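Local coordinates for protein mRNA transport regulator MTR2 (Candida albicans, PDB 1Q42) that affects the transport of mRNA from the nucleus to the cytoplasm and interacts with the export factor MEX67, at residues A[35-44]-A[58-66]; A[120-131]-A[159-170]. One frame throughout, in Å; residues are numbered along the deposited sequence.

Contact 1 of 2, residues A[35-44]-A[58-66]; sequences RFLASLDLLY and YATQLGSNL
Tyr58 reaches back to the chain that leaves helix 29-40, on the helical side of this NTF2-like fold. Its hydroxyl donates to Leu42 O (OH to O 2.5 Å), tilted 23° from the carbonyl plane, and also bonds Arg136. Tyrosine suits the place because its ring works as well: CB of Tyr44 lies over one face, and the Tyr44 ring turns its edge to that face with the planes at 89°, an offset edge-to-face pair. Gln61, its amide held by Ser57 O, crosses Leu42 at about a right angle, with CB and OE1 both against Leu42 CD2. Leu62 CD2 packs 3.4 Å from Ser39 O, a buried carbonyl with no hydrogen-bond partner in the model, which instead meets the Leu62 CA-H almost in line. Gly63 has positive phi in the type II turn 61-64, a conformation that favours glycine, and brings its backbone up to Leu40 CD2. Asn65, its amide also held by Gly180, binds through N and OD1 a water that donates to Ser39 OG. That hydroxyl, at chi1 87°, donates in plane to a lone pair of Phe36 O (OG to O 2.7 Å) and weakly accepts from Gly63 N, 3.1 Å from OG.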
# COMPACT_ATOMS: atom_id res chain seq x y z
N ARG A 35 1.93 -6.71 -6.72
CA ARG A 35 0.62 -6.12 -6.99
C ARG A 35 0.18 -5.17 -5.87
O ARG A 35 -0.35 -4.09 -6.12
CB ARG A 35 -0.43 -7.21 -7.16
CG ARG A 35 -0.47 -7.83 -8.52
CD ARG A 35 -1.69 -8.69 -8.74
NE ARG A 35 -1.57 -9.98 -8.06
CZ ARG A 35 -2.30 -10.39 -7.03
NH1 ARG A 35 -3.25 -9.62 -6.49
NH2 ARG A 35 -2.07 -11.60 -6.52
N PHE A 36 0.40 -5.58 -4.62
CA PHE A 36 0.10 -4.74 -3.46
C PHE A 36 0.88 -3.42 -3.53
O PHE A 36 0.32 -2.34 -3.43
CB PHE A 36 0.42 -5.51 -2.18
CG PHE A 36 0.37 -4.67 -0.96
CD1 PHE A 36 -0.85 -4.23 -0.46
CD2 PHE A 36 1.53 -4.30 -0.32
CE1 PHE A 36 -0.89 -3.43 0.67
CE2 PHE A 36 1.49 -3.50 0.82
CZ PHE A 36 0.28 -3.08 1.30
N LEU A 37 2.19 -3.50 -3.77
CA LEU A 37 3.01 -2.30 -3.90
C LEU A 37 2.60 -1.44 -5.10
O LEU A 37 2.60 -0.21 -5.00
CB LEU A 37 4.49 -2.67 -3.99
CG LEU A 37 5.05 -3.32 -2.71
CD1 LEU A 37 6.49 -3.77 -2.88
CD2 LEU A 37 4.90 -2.39 -1.49
N ALA A 38 2.27 -2.05 -6.23
CA ALA A 38 1.80 -1.28 -7.40
C ALA A 38 0.56 -0.45 -7.08
O ALA A 38 0.40 0.68 -7.58
CB ALA A 38 1.55 -2.22 -8.62
N SER A 39 -0.30 -1.01 -6.24
CA SER A 39 -1.51 -0.34 -5.80
C SER A 39 -1.20 0.89 -4.93
O SER A 39 -1.97 1.86 -4.95
CB SER A 39 -2.47 -1.32 -5.11
OG SER A 39 -2.24 -1.49 -3.71
N LEU A 40 -0.08 0.89 -4.22
CA LEU A 40 0.34 2.08 -3.49
C LEU A 40 0.98 3.10 -4.42
O LEU A 40 0.95 4.28 -4.15
CB LEU A 40 1.32 1.74 -2.36
CG LEU A 40 0.86 0.79 -1.27
CD1 LEU A 40 1.99 0.60 -0.27
CD2 LEU A 40 -0.43 1.27 -0.61
N ASP A 41 1.56 2.62 -5.52
CA ASP A 41 2.33 3.43 -6.45
C ASP A 41 1.50 3.90 -7.65
O ASP A 41 2.05 4.47 -8.59
CB ASP A 41 3.51 2.61 -6.98
CG ASP A 41 4.54 2.30 -5.93
OD1 ASP A 41 4.50 2.90 -4.82
OD2 ASP A 41 5.41 1.45 -6.16
N LEU A 42 0.20 3.67 -7.60
CA LEU A 42 -0.68 3.92 -8.74
C LEU A 42 -0.62 5.35 -9.25
O LEU A 42 -0.78 6.32 -8.49
CB LEU A 42 -2.13 3.56 -8.35
CG LEU A 42 -3.15 3.41 -9.47
CD1 LEU A 42 -2.80 2.22 -10.36
CD2 LEU A 42 -4.54 3.23 -8.91
N LEU A 43 -0.36 5.49 -10.56
CA LEU A 43 -0.36 6.79 -11.21
C LEU A 43 -1.81 7.15 -11.54
O LEU A 43 -2.57 6.31 -12.01
CB LEU A 43 0.48 6.73 -12.49
CG LEU A 43 0.64 7.99 -13.34
CD1 LEU A 43 1.57 9.01 -12.69
CD2 LEU A 43 1.15 7.57 -14.71
N TYR A 44 -2.18 8.38 -11.25
CA TYR A 44 -3.53 8.86 -11.52
C TYR A 44 -3.62 9.19 -13.00
O TYR A 44 -2.81 9.95 -13.51
CB TYR A 44 -3.82 10.11 -10.70
CG TYR A 44 -5.14 10.77 -11.03
CD1 TYR A 44 -6.34 10.22 -10.57
CD2 TYR A 44 -5.19 11.92 -11.80
CE1 TYR A 44 -7.56 10.82 -10.87
CE2 TYR A 44 -6.40 12.53 -12.10
CZ TYR A 44 -7.58 11.97 -11.63
OH TYR A 44 -8.78 12.56 -11.94
N TYR A 58 -9.91 7.05 -7.62
CA TYR A 58 -8.47 6.82 -7.51
C TYR A 58 -8.09 6.33 -6.12
O TYR A 58 -7.39 5.34 -5.96
CB TYR A 58 -7.69 8.09 -7.81
CG TYR A 58 -6.20 7.99 -7.54
CD1 TYR A 58 -5.37 7.24 -8.37
CD2 TYR A 58 -5.63 8.66 -6.47
CE1 TYR A 58 -4.01 7.14 -8.13
CE2 TYR A 58 -4.26 8.56 -6.21
CZ TYR A 58 -3.45 7.81 -7.05
OH TYR A 58 -2.11 7.70 -6.83
N ALA A 59 -8.53 7.07 -5.11
CA ALA A 59 -8.16 6.77 -3.74
C ALA A 59 -8.60 5.38 -3.30
O ALA A 59 -7.87 4.70 -2.57
CB ALA A 59 -8.71 7.84 -2.81
N THR A 60 -9.77 4.92 -3.77
CA THR A 60 -10.27 3.60 -3.38
C THR A 60 -9.47 2.43 -3.98
O THR A 60 -9.64 1.29 -3.56
CB THR A 60 -11.79 3.43 -3.66
OG1 THR A 60 -12.04 3.61 -5.05
CG2 THR A 60 -12.59 4.50 -2.97
N GLN A 61 -8.61 2.71 -4.95
CA GLN A 61 -7.74 1.68 -5.51
C GLN A 61 -6.42 1.55 -4.75
O GLN A 61 -5.69 0.59 -4.97
CB GLN A 61 -7.41 2.00 -6.96
CG GLN A 61 -8.62 2.03 -7.87
CD GLN A 61 -8.25 2.44 -9.27
OE1 GLN A 61 -7.64 1.66 -10.01
NE2 GLN A 61 -8.61 3.67 -9.64
N LEU A 62 -6.11 2.50 -3.87
CA LEU A 62 -4.85 2.48 -3.13
C LEU A 62 -4.94 1.39 -2.07
O LEU A 62 -5.90 1.38 -1.29
CB LEU A 62 -4.57 3.83 -2.47
CG LEU A 62 -4.48 5.05 -3.42
CD1 LEU A 62 -4.44 6.31 -2.62
CD2 LEU A 62 -3.30 4.96 -4.35
N GLY A 63 -4.00 0.46 -2.05
CA GLY A 63 -4.07 -0.65 -1.12
C GLY A 63 -5.37 -1.45 -1.22
O GLY A 63 -5.95 -1.86 -0.21
N SER A 64 -5.83 -1.68 -2.44
CA SER A 64 -7.17 -2.25 -2.62
C SER A 64 -7.33 -3.66 -2.05
O SER A 64 -8.47 -4.09 -1.79
CB SER A 64 -7.56 -2.26 -4.10
OG SER A 64 -6.65 -3.04 -4.83
N ASN A 65 -6.23 -4.37 -1.85
CA ASN A 65 -6.31 -5.72 -1.27
C ASN A 65 -6.58 -5.74 0.24
O ASN A 65 -6.80 -6.80 0.82
CB ASN A 65 -5.06 -6.53 -1.59
CG ASN A 65 -4.90 -6.81 -3.08
OD1 ASN A 65 -3.93 -6.37 -3.69
ND2 ASN A 65 -5.85 -7.53 -3.67
N LEU A 66 -6.58 -4.56 0.87
CA LEU A 66 -6.93 -4.46 2.28
C LEU A 66 -8.39 -4.80 2.49
O LEU A 66 -9.23 -4.45 1.68
CB LEU A 66 -6.67 -3.05 2.79
CG LEU A 66 -5.22 -2.62 2.92
CD1 LEU A 66 -5.15 -1.10 3.08
CD2 LEU A 66 -4.55 -3.32 4.10
O HOH W 1 -3.53 -3.86 -2.52

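Contact 2 of 2, residues A[120-131]-A[159-170]; sequences VVHFSAKVRFDQ and IWGSWFGVDVNL
Trp163 stands between two basic side chains of the facing strand. The Arg128 guanidinium lies flat on one face, the planes only 6° apart, and Arg128 CD sits 3.5 Å from the centroid of the six-membered ring. Trp160 CB lies over the guanidinium's other face, and a water at its edge links NH1 to Gly161 O. Over the opposite indole face runs the extended Lys126, pressing CG on the six-membered ring and bringing NZ off-centre to 4.3 Å from the five-membered centroid, a cation-pi contact. Long aliphatic stems with charged ends suit a partly exposed indole. On the Lys126 side of the sheet, Ser124 OG donates to Asp167 OD1 (2.8 Å) from above the carboxylate plane. On the other side, Phe129 points its edge at the face of Phe164, planes at 77°, and Val168 sets CB 3.6 Å from the Phe123 ring centroid. Val127 CG1 and Val166 CG2 are tightly packed at 3.3 Å. Paired backbone bonds join Val121-Leu170, Phe123-Val168, Ala125-Val166 and Val127-Phe164. Between the last pair and the Asp130-Trp160 bridge the register shifts by one, and Phe129 O accepts from Gly161 N and Gln131 NE2 on opposite faces of its plane. These adjacent antiparallel strands of the curved NTF2-fold sheet lie between strands 101-113 and 183-192; Phe123 and Leu170 face helix 29-40, and Phe164 meets Phe190.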
# COMPACT_ATOMS: atom_id res chain seq x y z
N VAL A 120 1.32 -15.21 7.44
CA VAL A 120 2.06 -14.01 7.81
C VAL A 120 3.18 -13.80 6.80
O VAL A 120 3.93 -14.72 6.51
CB VAL A 120 2.74 -14.17 9.16
CG1 VAL A 120 3.71 -13.01 9.44
CG2 VAL A 120 1.72 -14.28 10.24
N VAL A 121 3.33 -12.59 6.30
CA VAL A 121 4.42 -12.26 5.38
C VAL A 121 5.15 -11.03 5.89
O VAL A 121 4.52 -10.02 6.18
CB VAL A 121 3.90 -11.88 3.98
CG1 VAL A 121 5.08 -11.60 3.03
CG2 VAL A 121 3.06 -12.94 3.44
N HIS A 122 6.47 -11.12 5.98
CA HIS A 122 7.30 -9.96 6.25
C HIS A 122 8.06 -9.62 4.98
O HIS A 122 8.61 -10.50 4.33
CB HIS A 122 8.29 -10.28 7.37
CG HIS A 122 9.37 -9.26 7.51
ND1 HIS A 122 10.58 -9.37 6.86
CD2 HIS A 122 9.40 -8.09 8.19
CE1 HIS A 122 11.32 -8.31 7.14
NE2 HIS A 122 10.64 -7.53 7.97
N PHE A 123 8.07 -8.35 4.60
CA PHE A 123 8.90 -7.95 3.48
C PHE A 123 9.56 -6.61 3.74
O PHE A 123 9.14 -5.85 4.61
CB PHE A 123 8.12 -7.99 2.15
CG PHE A 123 7.11 -6.87 1.93
CD1 PHE A 123 7.51 -5.64 1.41
CD2 PHE A 123 5.75 -7.08 2.15
CE1 PHE A 123 6.58 -4.64 1.15
CE2 PHE A 123 4.82 -6.07 1.89
CZ PHE A 123 5.25 -4.85 1.38
N SER A 124 10.66 -6.40 3.04
CA SER A 124 11.41 -5.16 3.08
C SER A 124 11.43 -4.60 1.66
O SER A 124 11.37 -5.35 0.70
CB SER A 124 12.83 -5.45 3.58
OG SER A 124 12.78 -6.02 4.89
N ALA A 125 11.45 -3.28 1.55
CA ALA A 125 11.54 -2.60 0.25
C ALA A 125 12.29 -1.30 0.45
O ALA A 125 12.56 -0.89 1.60
CB ALA A 125 10.15 -2.32 -0.32
N LYS A 126 12.66 -0.69 -0.67
CA LYS A 126 13.00 0.74 -0.68
C LYS A 126 11.93 1.50 -1.42
O LYS A 126 11.31 0.97 -2.33
CB LYS A 126 14.37 1.03 -1.26
CG LYS A 126 14.72 0.40 -2.56
CD LYS A 126 16.25 0.38 -2.73
CE LYS A 126 16.63 -0.21 -4.07
NZ LYS A 126 18.03 0.10 -4.46
N VAL A 127 11.67 2.71 -0.98
CA VAL A 127 10.65 3.55 -1.59
C VAL A 127 11.18 4.96 -1.74
O VAL A 127 11.89 5.45 -0.88
CB VAL A 127 9.30 3.52 -0.80
CG1 VAL A 127 9.42 4.15 0.57
CG2 VAL A 127 8.19 4.23 -1.56
N ARG A 128 10.83 5.60 -2.84
CA ARG A 128 11.10 7.02 -3.01
C ARG A 128 9.86 7.74 -3.49
O ARG A 128 8.88 7.11 -3.93
CB ARG A 128 12.28 7.26 -3.94
CG ARG A 128 12.24 6.56 -5.25
CD ARG A 128 13.62 6.59 -5.89
NE ARG A 128 13.63 6.00 -7.22
CZ ARG A 128 14.72 5.86 -7.97
NH1 ARG A 128 15.91 6.23 -7.51
NH2 ARG A 128 14.62 5.30 -9.17
N PHE A 129 9.91 9.06 -3.40
CA PHE A 129 8.74 9.90 -3.64
C PHE A 129 9.04 11.05 -4.58
O PHE A 129 10.16 11.56 -4.64
CB PHE A 129 8.19 10.47 -2.33
CG PHE A 129 7.74 9.44 -1.36
CD1 PHE A 129 6.41 9.02 -1.34
CD2 PHE A 129 8.64 8.89 -0.44
CE1 PHE A 129 6.00 8.06 -0.44
CE2 PHE A 129 8.23 7.94 0.46
CZ PHE A 129 6.90 7.53 0.47
N ASP A 130 8.00 11.44 -5.31
CA ASP A 130 8.03 12.55 -6.25
C ASP A 130 8.31 13.87 -5.53
O ASP A 130 7.60 14.24 -4.60
CB ASP A 130 6.65 12.61 -6.95
CG ASP A 130 6.60 13.57 -8.11
OD1 ASP A 130 7.66 13.98 -8.63
OD2 ASP A 130 5.51 13.95 -8.59
N GLN A 131 9.35 14.56 -5.99
CA GLN A 131 9.81 15.83 -5.41
C GLN A 131 9.41 17.00 -6.30
O GLN A 131 9.80 18.14 -6.02
CB GLN A 131 11.34 15.82 -5.27
CG GLN A 131 11.90 14.61 -4.58
CD GLN A 131 11.58 14.59 -3.10
OE1 GLN A 131 11.91 15.54 -2.38
NE2 GLN A 131 10.97 13.50 -2.63
N ILE A 159 9.98 13.52 -10.37
CA ILE A 159 11.39 13.65 -10.02
C ILE A 159 11.61 12.88 -8.72
O ILE A 159 11.21 13.34 -7.66
CB ILE A 159 11.77 15.14 -9.81
CG1 ILE A 159 11.65 15.91 -11.13
CG2 ILE A 159 13.19 15.27 -9.25
CD1 ILE A 159 11.47 17.41 -10.93
N TRP A 160 12.26 11.73 -8.80
CA TRP A 160 12.38 10.86 -7.63
C TRP A 160 13.40 11.40 -6.62
O TRP A 160 14.47 11.86 -6.99
CB TRP A 160 12.74 9.44 -8.06
CG TRP A 160 11.70 8.81 -8.93
CD1 TRP A 160 11.86 8.34 -10.20
CD2 TRP A 160 10.32 8.60 -8.60
NE1 TRP A 160 10.67 7.83 -10.68
CE2 TRP A 160 9.71 7.99 -9.72
CE3 TRP A 160 9.54 8.85 -7.47
CZ2 TRP A 160 8.36 7.63 -9.73
CZ3 TRP A 160 8.19 8.50 -7.48
CH2 TRP A 160 7.62 7.89 -8.60
N GLY A 161 13.05 11.35 -5.34
CA GLY A 161 13.97 11.73 -4.27
C GLY A 161 14.81 10.57 -3.76
O GLY A 161 14.97 9.53 -4.43
N SER A 162 15.35 10.75 -2.56
CA SER A 162 16.21 9.76 -1.91
C SER A 162 15.41 8.55 -1.43
O SER A 162 14.22 8.66 -1.10
CB SER A 162 16.93 10.40 -0.72
OG SER A 162 17.77 11.48 -1.15
N TRP A 163 16.09 7.40 -1.38
CA TRP A 163 15.50 6.16 -0.88
C TRP A 163 15.21 6.19 0.63
O TRP A 163 16.07 6.60 1.45
CB TRP A 163 16.40 4.96 -1.17
CG TRP A 163 16.55 4.54 -2.63
CD1 TRP A 163 17.70 4.54 -3.37
CD2 TRP A 163 15.52 4.03 -3.50
NE1 TRP A 163 17.45 4.06 -4.64
CE2 TRP A 163 16.12 3.75 -4.74
CE3 TRP A 163 14.15 3.81 -3.37
CZ2 TRP A 163 15.40 3.25 -5.84
CZ3 TRP A 163 13.44 3.29 -4.46
CH2 TRP A 163 14.07 3.03 -5.67
N PHE A 164 13.98 5.78 0.95
CA PHE A 164 13.55 5.44 2.29
C PHE A 164 13.64 3.92 2.39
O PHE A 164 13.46 3.23 1.40
CB PHE A 164 12.07 5.75 2.51
CG PHE A 164 11.72 7.21 2.61
CD1 PHE A 164 11.09 7.68 3.74
CD2 PHE A 164 11.95 8.08 1.57
CE1 PHE A 164 10.71 9.02 3.84
CE2 PHE A 164 11.60 9.42 1.66
CZ PHE A 164 10.97 9.88 2.80
N GLY A 165 13.84 3.41 3.60
CA GLY A 165 13.66 2.01 3.88
C GLY A 165 12.27 1.78 4.44
O GLY A 165 11.78 2.58 5.22
N VAL A 166 11.66 0.66 4.06
CA VAL A 166 10.35 0.26 4.54
C VAL A 166 10.33 -1.23 4.95
O VAL A 166 10.91 -2.07 4.28
CB VAL A 166 9.25 0.45 3.47
CG1 VAL A 166 7.87 0.12 4.07
CG2 VAL A 166 9.25 1.85 2.96
N ASP A 167 9.68 -1.53 6.07
CA ASP A 167 9.39 -2.91 6.47
C ASP A 167 7.89 -3.03 6.58
O ASP A 167 7.22 -2.14 7.12
CB ASP A 167 10.01 -3.22 7.84
CG ASP A 167 11.36 -3.91 7.74
OD1 ASP A 167 11.95 -3.99 6.64
OD2 ASP A 167 11.95 -4.36 8.77
N VAL A 168 7.34 -4.13 6.08
CA VAL A 168 5.91 -4.32 6.11
C VAL A 168 5.63 -5.74 6.62
O VAL A 168 6.28 -6.69 6.20
CB VAL A 168 5.29 -4.16 4.71
CG1 VAL A 168 3.80 -4.41 4.76
CG2 VAL A 168 5.56 -2.80 4.14
N ASN A 169 4.67 -5.85 7.54
CA ASN A 169 4.17 -7.12 8.00
C ASN A 169 2.69 -7.22 7.64
O ASN A 169 1.91 -6.35 7.97
CB ASN A 169 4.33 -7.25 9.52
CG ASN A 169 5.78 -7.36 9.95
OD1 ASN A 169 6.49 -8.26 9.51
ND2 ASN A 169 6.21 -6.45 10.80
N LEU A 170 2.31 -8.28 6.93
CA LEU A 170 0.93 -8.51 6.53
C LEU A 170 0.46 -9.85 7.12
O LEU A 170 1.24 -10.79 7.23
CB LEU A 170 0.84 -8.62 5.00
CG LEU A 170 1.26 -7.45 4.11
CD1 LEU A 170 0.99 -7.81 2.62
CD2 LEU A 170 0.61 -6.16 4.48
O HOH W 2 16.65 7.32 -4.75
O HOH W 3 12.08 10.19 -1.91

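How the contacts relate
Contact 1 and contact 2 are two layers of one NTF2-like domain, their centres about 14 Å apart. Contact 1 fixes the end of helix 29-40 to the loop that follows helix 55-59, whereas contact 2 pairs two inner strands of the sheet over which that helix lies. They meet at Phe123, whose CZ is 3.8 Å from Leu37 CD2 and 4.0 Å from Phe36 CE2, so this ring is one of the apolar links between helix and sheet. Strand 183-192 also links them: Ile183 and Met186 touch Phe36, while Tyr188 and Phe190 touch Val166. Along the chain contact 1 is complete before contact 2 begins.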